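Local coordinates for protein glycoside hydrolase family 31 (Kribbella flavida DSM 17836, PDB 5X3I) that hydrolyses the alpha-1,3-glucosidic linkages of the cyclic tetrasaccharide cyclobis-(1-6)-alpha-nigerosyl, yielding isomaltose inside the cell, at residues 465-470 against 504-508. The protein carries 1 engineered substitution. Sequence-based numbering, arbitrary orientation.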
loop_
_atom_site.group_PDB
_atom_site.type_symbol
_atom_site.label_atom_id
_atom_site.label_comp_id
_atom_site.label_asym_id
_atom_site.label_seq_id
_atom_site.Cartn_x
_atom_site.Cartn_y
_atom_site.Cartn_z
ATOM N N VAL A 465 -23.977 5.297 3.447
ATOM C CA VAL A 465 -22.758 4.487 3.485
ATOM C C VAL A 465 -21.733 5.102 4.460
ATOM O O VAL A 465 -21.607 6.313 4.559
ATOM C CB VAL A 465 -22.184 4.335 2.055
ATOM C CG1 VAL A 465 -20.731 3.862 2.058
ATOM C CG2 VAL A 465 -23.077 3.380 1.263
ATOM N N ASP A 466 -21.063 4.256 5.228
ATOM C CA ASP A 466 -20.176 4.726 6.280
ATOM C C ASP A 466 -18.695 4.889 5.925
ATOM O O ASP A 466 -17.925 5.403 6.722
ATOM C CB ASP A 466 -20.305 3.792 7.458
ATOM C CG ASP A 466 -21.748 3.603 7.859
ATOM O OD1 ASP A 466 -22.296 2.547 7.570
ATOM O OD2 ASP A 466 -22.331 4.548 8.393
ATOM N N GLY A 467 -18.294 4.432 4.754
ATOM C CA GLY A 467 -16.888 4.517 4.389
ATOM C C GLY A 467 -16.625 3.953 3.014
ATOM O O GLY A 467 -17.525 3.414 2.388
ATOM N N PHE A 468 -15.393 4.076 2.546
ATOM C CA PHE A 468 -15.034 3.566 1.231
ATOM C C PHE A 468 -13.741 2.785 1.316
ATOM O O PHE A 468 -12.789 3.214 1.958
ATOM C CB PHE A 468 -14.899 4.700 0.217
ATOM C CG PHE A 468 -16.186 5.390 -0.095
ATOM C CD1 PHE A 468 -16.499 6.606 0.494
ATOM C CD2 PHE A 468 -17.093 4.819 -0.971
ATOM C CE1 PHE A 468 -17.698 7.244 0.208
ATOM C CE2 PHE A 468 -18.284 5.445 -1.262
ATOM C CZ PHE A 468 -18.585 6.662 -0.674
ATOM N N LYS A 469 -13.690 1.646 0.647
ATOM C CA LYS A 469 -12.447 0.941 0.617
ATOM C C LYS A 469 -11.793 1.484 -0.629
ATOM O O LYS A 469 -12.110 1.058 -1.747
ATOM C CB LYS A 469 -12.669 -0.569 0.533
ATOM C CG LYS A 469 -11.412 -1.411 0.316
ATOM C CD LYS A 469 -11.685 -2.909 0.512
ATOM C CE LYS A 469 -10.384 -3.726 0.508
ATOM N NZ LYS A 469 -10.583 -5.191 0.663
ATOM N N THR A 470 -10.796 2.330 -0.433
ATOM C CA THR A 470 -10.259 3.001 -1.591
ATOM C C THR A 470 -9.038 2.174 -1.921
ATOM O O THR A 470 -7.937 2.414 -1.436
ATOM C CB THR A 470 -9.883 4.456 -1.235
ATOM O OG1 THR A 470 -9.477 4.495 0.150
ATOM C CG2 THR A 470 -11.078 5.394 -1.399
ATOM N N PHE A 504 -11.707 10.979 -0.823
ATOM C CA PHE A 504 -12.883 10.311 -0.285
ATOM C C PHE A 504 -13.073 10.598 1.210
ATOM O O PHE A 504 -14.213 10.641 1.692
ATOM C CB PHE A 504 -12.831 8.822 -0.615
ATOM C CG PHE A 504 -13.219 8.552 -2.049
ATOM C CD1 PHE A 504 -14.550 8.366 -2.398
ATOM C CD2 PHE A 504 -12.271 8.586 -3.060
ATOM C CE1 PHE A 504 -14.926 8.182 -3.724
ATOM C CE2 PHE A 504 -12.652 8.403 -4.386
ATOM C CZ PHE A 504 -13.977 8.190 -4.709
ATOM N N GLY A 505 -11.982 10.871 1.918
ATOM C CA GLY A 505 -12.081 11.403 3.268
ATOM C C GLY A 505 -12.933 12.667 3.282
ATOM O O GLY A 505 -13.856 12.803 4.092
ATOM N N ASP A 506 -12.645 13.572 2.354
ATOM C CA ASP A 506 -13.350 14.845 2.252
ATOM C C ASP A 506 -14.822 14.690 1.852
ATOM O O ASP A 506 -15.662 15.436 2.333
ATOM C CB ASP A 506 -12.650 15.774 1.257
ATOM C CG ASP A 506 -11.447 16.491 1.868
ATOM O OD1 ASP A 506 -11.208 16.344 3.084
ATOM O OD2 ASP A 506 -10.763 17.213 1.131
ATOM N N LEU A 507 -15.115 13.755 0.956
ATOM C CA LEU A 507 -16.505 13.442 0.627
ATOM C C LEU A 507 -17.296 13.097 1.890
ATOM O O LEU A 507 -18.345 13.664 2.139
ATOM C CB LEU A 507 -16.593 12.284 -0.371
ATOM C CG LEU A 507 -18.020 11.796 -0.635
ATOM C CD1 LEU A 507 -18.867 12.929 -1.234
ATOM C CD2 LEU A 507 -18.019 10.570 -1.530
ATOM N N LEU A 508 -16.762 12.174 2.676
ATOM C CA LEU A 508 -17.376 11.739 3.917
ATOM C C LEU A 508 -17.549 12.931 4.869
ATOM O O LEU A 508 -18.646 13.162 5.357
ATOM C CB LEU A 508 -16.549 10.620 4.551
ATOM C CG LEU A 508 -16.710 9.261 3.862
ATOM C CD1 LEU A 508 -15.576 8.322 4.209
ATOM C CD2 LEU A 508 -18.085 8.632 4.224
#
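Strand 467-470 and the helical segment 504-508 run almost exactly antiparallel, at 172°, with their axes 9.0 Å apart, so that Gly467 lies opposite Leu508 and Phe468 opposite Phe504. No hydrogen bond joins them; the interface is apolar and buried. Phe468 contributes the largest share. Its CG sits anti to the carbonyl carbon (chi1 -67°), which leans the ring into the helix. There Phe504 turns an edge toward one face in a T-shaped pair, with planes at 60° and centroids 5.4 Å apart. Phe504 CD1 hangs over that face, off centre toward the rim, 3.9 Å from Phe468 CD1. The Leu507 side chain crosses that of Phe468 at about a right angle, bringing Leu507 CD2 to 3.8 Å from Phe468 CE1. The pair is the first half of a beta-alpha-beta crossover in the family 31 TIM barrel: helix 496-510 runs back along the outside of 467-470, the fourth of eight parallel strands, before the chain enters strand 517-519. Leu508 packs nearer the N-terminal end of the strand, with CD1 4.0 Å from Gly467 CA, while its CD2 leans on the Asp466 carbonyl. An alanine in place of Phe468 would probably leave the edge of Phe504 and the methyl of Leu507 without their shared partner and open a gap between strand and helix. Nearer the strand's C-terminal end, Thr470 CG2 lies 3.8 Å from Phe504 CD2, whereas Thr470 OG1 hydrogen-bonds Ser519. Lys469 faces the other way, into the barrel, where it forms a salt bridge with Glu334; Ala471, the engineered replacement of the inferred nucleophile, follows directly.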